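Chitin oligosaccahride binding protein NagB1 (Paenibacillus sp. FPU-7, PDB 7EHP) binds short chitin oligosaccharides such as N,N'-diacetylchitobiose and, as an extracellular solute-binding protein, probably hands them to an ABC transporter for uptake. Local coordinates at residues K388-E391 with D392-R395; M170-N173 with T174-R178; Q127-Q131 with L132-V136. All coordinates share one frame; numbering follows the deposited sequence.

Contact 1: residues K388-E391 with D392-R395; sequences KVQE and DANR
Asn394 OD1 is gripped by two amide nitrogens: Gln390 NE2, one helical turn earlier and 3.0 Å away, and NE2 of Gln358. The bond from Gln390 is bent (N-H...O 138°) and comes from above the Asn394 carbonyl plane, the two amide planes being 40° apart. Gln390 reaches this oxygen with CG anti to its backbone N and a bend at chi2 of 61°, which folds the amide along the helix. Glutamine and asparagine suit the place because each gives and takes hydrogen bonds: Gln390 NE2 also meets Gln358 OE1, Gln390 OE1 takes Trp195 NE1, and Asn394 ND2 binds Phe188 O.

On the more exposed flank, Arg395 NH2 makes a long salt bridge to Asp392 OD1 at 3.3 Å, meeting the carboxylate on its anti side. The guanidinium folds back so that Glu391 O lies toward the rim of one face. Backbone helical bonds join the two segments, among them Ala393 N to Val389 O at 2.8 Å.

This turn belongs to helix 379-396. Val389 and Ala393 rest on Val361 of helix 359-373, while Gln390 and Asn394 pack against Val189 of helix 184-190.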
# COMPACT_ATOMS: atom_id res chain seq x y z
N LYS A 388 9.37 15.28 17.57
CA LYS A 388 9.81 16.63 17.23
C LYS A 388 9.39 16.98 15.81
O LYS A 388 8.86 18.07 15.57
CB LYS A 388 11.33 16.77 17.40
CG LYS A 388 11.73 16.83 18.86
CD LYS A 388 13.22 17.10 19.07
CE LYS A 388 13.58 17.00 20.56
NZ LYS A 388 12.94 18.09 21.37
N VAL A 389 9.60 16.07 14.86
CA VAL A 389 9.21 16.33 13.48
C VAL A 389 7.70 16.47 13.39
O VAL A 389 7.17 17.31 12.65
CB VAL A 389 9.76 15.24 12.55
CG1 VAL A 389 9.18 15.39 11.14
CG2 VAL A 389 11.26 15.34 12.50
N GLN A 390 6.97 15.66 14.16
CA GLN A 390 5.52 15.74 14.18
C GLN A 390 5.05 17.11 14.66
O GLN A 390 4.11 17.69 14.08
CB GLN A 390 4.95 14.64 15.07
CG GLN A 390 3.44 14.50 14.98
CD GLN A 390 3.00 14.14 13.60
OE1 GLN A 390 3.20 13.01 13.16
NE2 GLN A 390 2.39 15.09 12.89
N GLU A 391 5.69 17.66 15.70
CA GLU A 391 5.33 19.00 16.17
C GLU A 391 5.59 20.04 15.10
O GLU A 391 4.77 20.95 14.89
CB GLU A 391 6.12 19.38 17.43
CG GLU A 391 6.35 18.33 18.50
CD GLU A 391 5.25 18.27 19.52
OE1 GLU A 391 5.43 17.62 20.58
OE2 GLU A 391 4.19 18.87 19.24
N ASP A 392 6.75 19.95 14.44
CA ASP A 392 7.10 20.90 13.38
C ASP A 392 6.13 20.83 12.21
O ASP A 392 5.69 21.85 11.69
CB ASP A 392 8.52 20.64 12.88
CG ASP A 392 9.60 21.06 13.86
OD1 ASP A 392 9.26 21.40 15.01
OD2 ASP A 392 10.78 21.07 13.46
N ALA A 393 5.80 19.60 11.78
CA ALA A 393 4.85 19.42 10.69
C ALA A 393 3.49 20.02 11.03
O ALA A 393 2.89 20.73 10.21
CB ALA A 393 4.71 17.93 10.35
N ASN A 394 3.00 19.76 12.25
CA ASN A 394 1.71 20.29 12.68
C ASN A 394 1.71 21.81 12.66
O ASN A 394 0.71 22.43 12.26
CB ASN A 394 1.37 19.79 14.08
CG ASN A 394 1.02 18.33 14.09
OD1 ASN A 394 0.94 17.70 13.04
ND2 ASN A 394 0.80 17.79 15.27
N ARG A 395 2.81 22.43 13.09
CA ARG A 395 2.92 23.89 13.04
C ARG A 395 2.95 24.40 11.60
O ARG A 395 2.36 25.44 11.29
CB ARG A 395 4.17 24.33 13.80
CG ARG A 395 4.42 25.82 13.87
CD ARG A 395 5.36 26.14 15.05
NE ARG A 395 6.28 25.04 15.35
CZ ARG A 395 6.22 24.25 16.43
NH1 ARG A 395 5.27 24.42 17.35
NH2 ARG A 395 7.11 23.28 16.59

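Contact 2: residues M170-N173 with T174-R178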
# COMPACT_ATOMS: atom_id res chain seq x y z
N MET A 170 5.43 -0.95 6.94
CA MET A 170 4.18 -1.68 6.73
C MET A 170 3.83 -2.43 8.02
O MET A 170 2.85 -2.10 8.70
CB MET A 170 4.32 -2.63 5.53
CG MET A 170 3.88 -1.95 4.22
SD MET A 170 3.73 -3.06 2.80
CE MET A 170 5.36 -3.78 2.63
N MET A 171 4.65 -3.41 8.39
CA MET A 171 4.37 -4.13 9.64
C MET A 171 4.39 -3.20 10.84
O MET A 171 3.65 -3.41 11.81
CB MET A 171 5.35 -5.29 9.83
CG MET A 171 4.95 -6.15 11.02
SD MET A 171 6.21 -7.25 11.65
CE MET A 171 6.35 -8.45 10.32
N LEU A 172 5.23 -2.16 10.80
CA LEU A 172 5.28 -1.22 11.90
C LEU A 172 3.93 -0.54 12.08
O LEU A 172 3.51 -0.30 13.22
CB LEU A 172 6.39 -0.19 11.66
CG LEU A 172 6.66 0.93 12.67
CD1 LEU A 172 7.21 0.36 14.02
CD2 LEU A 172 7.61 1.96 12.09
N ASN A 173 3.24 -0.25 10.98
CA ASN A 173 2.05 0.57 11.00
C ASN A 173 1.13 -0.11 11.97
O ASN A 173 0.54 0.45 12.89
CB ASN A 173 1.09 0.49 9.76
CG ASN A 173 0.31 1.76 9.64
OD1 ASN A 173 0.97 2.74 9.91
ND2 ASN A 173 -1.11 1.69 9.87
N THR A 174 0.97 -1.38 11.57
CA THR A 174 0.01 -2.31 12.21
C THR A 174 0.42 -2.64 13.63
O THR A 174 -0.44 -2.83 14.50
CB THR A 174 -0.09 -3.61 11.40
OG1 THR A 174 -0.75 -3.44 10.15
CG2 THR A 174 -0.79 -4.74 12.20
N LEU A 175 1.73 -2.70 13.89
CA LEU A 175 2.14 -3.00 15.26
C LEU A 175 1.79 -1.87 16.21
O LEU A 175 1.22 -2.12 17.27
CB LEU A 175 3.64 -3.32 15.30
CG LEU A 175 3.91 -4.82 15.12
CD1 LEU A 175 5.42 -5.08 15.03
CD2 LEU A 175 3.30 -5.58 16.28
N TRP A 176 2.08 -0.60 15.85
CA TRP A 176 1.76 0.43 16.85
C TRP A 176 0.26 0.71 16.88
O TRP A 176 -0.25 1.19 17.89
CB TRP A 176 2.51 1.77 16.66
CG TRP A 176 1.97 2.75 15.59
CD1 TRP A 176 0.88 3.57 15.74
CD2 TRP A 176 2.61 3.18 14.37
NE1 TRP A 176 0.72 4.36 14.63
CE2 TRP A 176 1.77 4.15 13.77
CE3 TRP A 176 3.77 2.79 13.68
CZ2 TRP A 176 2.05 4.74 12.54
CZ3 TRP A 176 4.05 3.37 12.45
CH2 TRP A 176 3.19 4.34 11.89
N VAL A 177 -0.47 0.43 15.78
CA VAL A 177 -1.92 0.54 15.83
C VAL A 177 -2.51 -0.59 16.66
O VAL A 177 -3.49 -0.39 17.40
CB VAL A 177 -2.53 0.57 14.41
CG1 VAL A 177 -4.07 0.36 14.46
CG2 VAL A 177 -2.18 1.88 13.68
N ARG A 178 -1.94 -1.79 16.58
CA ARG A 178 -2.33 -2.86 17.50
C ARG A 178 -2.26 -2.40 18.95
O ARG A 178 -3.18 -2.64 19.74
CB ARG A 178 -1.45 -4.10 17.30
CG ARG A 178 -1.89 -5.03 16.15
CD ARG A 178 -2.92 -6.06 16.57
NE ARG A 178 -3.34 -6.88 15.43
CZ ARG A 178 -4.11 -6.45 14.43
NH1 ARG A 178 -4.57 -5.21 14.45
NH2 ARG A 178 -4.43 -7.25 13.42
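Trp176 folds its indole back along helix 165-180, against Asn173 and Leu172 one turn earlier. Its CG stands between the backbone N and the carbonyl carbon (chi1 80°), and this torsion lays the ring back over the preceding turn. The six-membered ring then lies beneath the backbone of Asn173: CA is 3.9 Å from the ring centroid and only 18° off its normal, a CH-pi contact over the face. Asn173 O lies over the same ring system, nearer its rim, and still accepts the helical bond from Val177 N at 3.1 Å. The Asn173 side chain also brings OD1 near Trp176 CH2, at 3.4 Å, but its strained geometry makes this approach less certain.

Leu172 meets another part of the indole. Its CG lies in the ring plane, at the edge, 3.6 Å from Trp176 CE3, so the branched leucine end butts against the rim. Leu172 O accepts Trp176 N at 3.0 Å, the ordinary helical bond of this turn. Further round the helix, Met171 and Leu175 point the same way and touch through SD and CD1.

Beyond the segments, Trp195 and Phe353 meet Trp176 edge-to-face, and Phe204 and Tyr207 of helix 198-213 pack on Leu172. Leucine suits this place because its branched, apolar end can meet the indole rim and these neighbouring rings together.

A large aromatic is well used here, since one flat group serves a CA-H on its face and a leucine on its edge. The cohesion between these side chains is therefore dispersion and weak CH-pi attraction, whereas the directional hydrogen bonding across this buried turn is left to the backbone.

Contact 3: residues Q127-Q131 with L132-V136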
# COMPACT_ATOMS: atom_id res chain seq x y z
N GLN A 127 2.58 -25.04 3.49
CA GLN A 127 3.39 -26.25 3.58
C GLN A 127 4.52 -26.13 4.60
O GLN A 127 4.88 -27.13 5.24
CB GLN A 127 3.94 -26.62 2.19
CG GLN A 127 5.10 -27.62 2.20
CD GLN A 127 4.71 -29.03 2.67
OE1 GLN A 127 3.60 -29.51 2.42
NE2 GLN A 127 5.63 -29.69 3.37
N ILE A 128 5.08 -24.93 4.78
CA ILE A 128 6.07 -24.75 5.85
C ILE A 128 5.39 -24.86 7.21
O ILE A 128 5.93 -25.49 8.13
CB ILE A 128 6.83 -23.43 5.69
CG1 ILE A 128 7.74 -23.46 4.46
CG2 ILE A 128 7.72 -23.17 6.89
CD1 ILE A 128 8.38 -22.11 4.16
N PHE A 129 4.20 -24.28 7.36
CA PHE A 129 3.48 -24.41 8.63
C PHE A 129 3.17 -25.87 8.94
O PHE A 129 3.32 -26.31 10.09
CB PHE A 129 2.19 -23.58 8.61
CG PHE A 129 2.39 -22.14 8.96
CD1 PHE A 129 3.51 -21.44 8.52
CD2 PHE A 129 1.44 -21.46 9.71
CE1 PHE A 129 3.68 -20.10 8.84
CE2 PHE A 129 1.60 -20.13 10.04
CZ PHE A 129 2.72 -19.44 9.60
N LYS A 130 2.75 -26.64 7.94
CA LYS A 130 2.55 -28.07 8.12
C LYS A 130 3.82 -28.75 8.61
O LYS A 130 3.81 -29.54 9.56
CB LYS A 130 2.06 -28.70 6.82
CG LYS A 130 1.86 -30.23 6.84
CD LYS A 130 1.72 -30.81 5.42
CE LYS A 130 1.66 -32.34 5.40
NZ LYS A 130 2.58 -32.95 6.41
N GLN A 131 4.94 -28.44 7.95
CA GLN A 131 6.21 -29.05 8.31
C GLN A 131 6.59 -28.74 9.76
O GLN A 131 7.06 -29.62 10.49
CB GLN A 131 7.28 -28.58 7.34
CG GLN A 131 8.61 -29.25 7.50
CD GLN A 131 9.58 -28.74 6.46
OE1 GLN A 131 9.19 -28.44 5.33
NE2 GLN A 131 10.86 -28.66 6.83
N LEU A 132 6.39 -27.50 10.18
CA LEU A 132 6.69 -27.09 11.55
C LEU A 132 5.62 -27.53 12.54
O LEU A 132 5.84 -27.37 13.75
CB LEU A 132 6.84 -25.57 11.63
CG LEU A 132 7.66 -24.88 10.56
CD1 LEU A 132 7.49 -23.36 10.65
CD2 LEU A 132 9.11 -25.28 10.71
N ASN A 133 4.48 -28.04 12.06
CA ASN A 133 3.37 -28.46 12.91
C ASN A 133 2.86 -27.29 13.76
O ASN A 133 2.79 -27.38 14.99
CB ASN A 133 3.74 -29.66 13.78
CG ASN A 133 2.53 -30.38 14.36
OD1 ASN A 133 2.55 -30.82 15.51
ND2 ASN A 133 1.47 -30.48 13.56
N VAL A 134 2.53 -26.19 13.08
CA VAL A 134 1.95 -25.01 13.72
C VAL A 134 0.70 -24.59 12.96
O VAL A 134 0.63 -24.71 11.73
CB VAL A 134 2.96 -23.84 13.77
CG1 VAL A 134 4.06 -24.11 14.81
CG2 VAL A 134 3.54 -23.58 12.38
N ASP A 135 -0.29 -24.09 13.71
CA ASP A 135 -1.49 -23.47 13.15
C ASP A 135 -1.23 -22.00 12.86
O ASP A 135 -0.17 -21.45 13.18
CB ASP A 135 -2.67 -23.58 14.12
CG ASP A 135 -2.99 -24.99 14.52
OD1 ASP A 135 -2.65 -25.93 13.77
OD2 ASP A 135 -3.61 -25.16 15.60
N VAL A 136 -2.22 -21.35 12.27
CA VAL A 136 -2.15 -19.90 12.04
C VAL A 136 -2.10 -19.20 13.39
O VAL A 136 -2.95 -19.47 14.26
CB VAL A 136 -3.35 -19.43 11.20
CG1 VAL A 136 -3.52 -17.91 11.29
CG2 VAL A 136 -3.15 -19.86 9.75
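Phe129 and Val134 close the C-terminal end of helix 126-132 in a Schellman motif. The chain leaves the helix at Asn133, whose phi is positive (58°), a conformation that asparagine tolerates better than most residues with a side chain. Two bonds then run back into the last turn: Val134 N to Phe129 O at 3.1 Å, nearly straight, and Asn133 N to Lys130 O at 3.0 Å, where the donor lies well above the carbonyl plane.

The tight side is apolar. The turn out of the helix brings Val134 CG2 to 3.9 Å from Phe129 CG. The same methyl, CG2, lies 4.3 Å from the centroid of the Phe129 ring, an off-centre CH-pi contact; the two side chains cross at about a right angle. This is the hydrophobic pair that commonly accompanies a Schellman motif. Val136 CA approaches the ring at its edge. One turn round, Leu132 lies alongside Ile128, CD1 to CG2 at 3.8 Å. With its CG anti to the carbonyl carbon, the leucine folds back over Ile128 O, which also accepts Leu132 N at 2.9 Å.

The opposite character appears at Lys130, Gln131, Asn133 and Asp135. These polar residues are exposed, and their side chains add little to the packing between the segments.

The apolar side packs on the fold: Val134 and Phe129 meet Val146 of helix 140-152, Leu132 meets Ala150 there, and Ile128 and Phe129 lie on Ala238 of strand 237-243.

Overall arrangement
The three contacts follow the chain in the order 3, 2, 1, and none touches another. Contact 2 lies between the other two, with its centre 21 Å from that of contact 1 and 24 Å from that of contact 3; contacts 1 and 3 are 45 Å apart, centre to centre. Shared neighbours connect them: Trp195 bonds to Gln390 of contact 1 and packs on Trp176 of contact 2, and strand 237-243 receives side chains of both contact 2 and contact 3. Contact 2 also comes near the bound sugar, the Met170 side chain lying about 6 Å from an N-acetylglucosamine unit. Contacts 1 and 3 are more peripheral, a surface helix turn and a helix end.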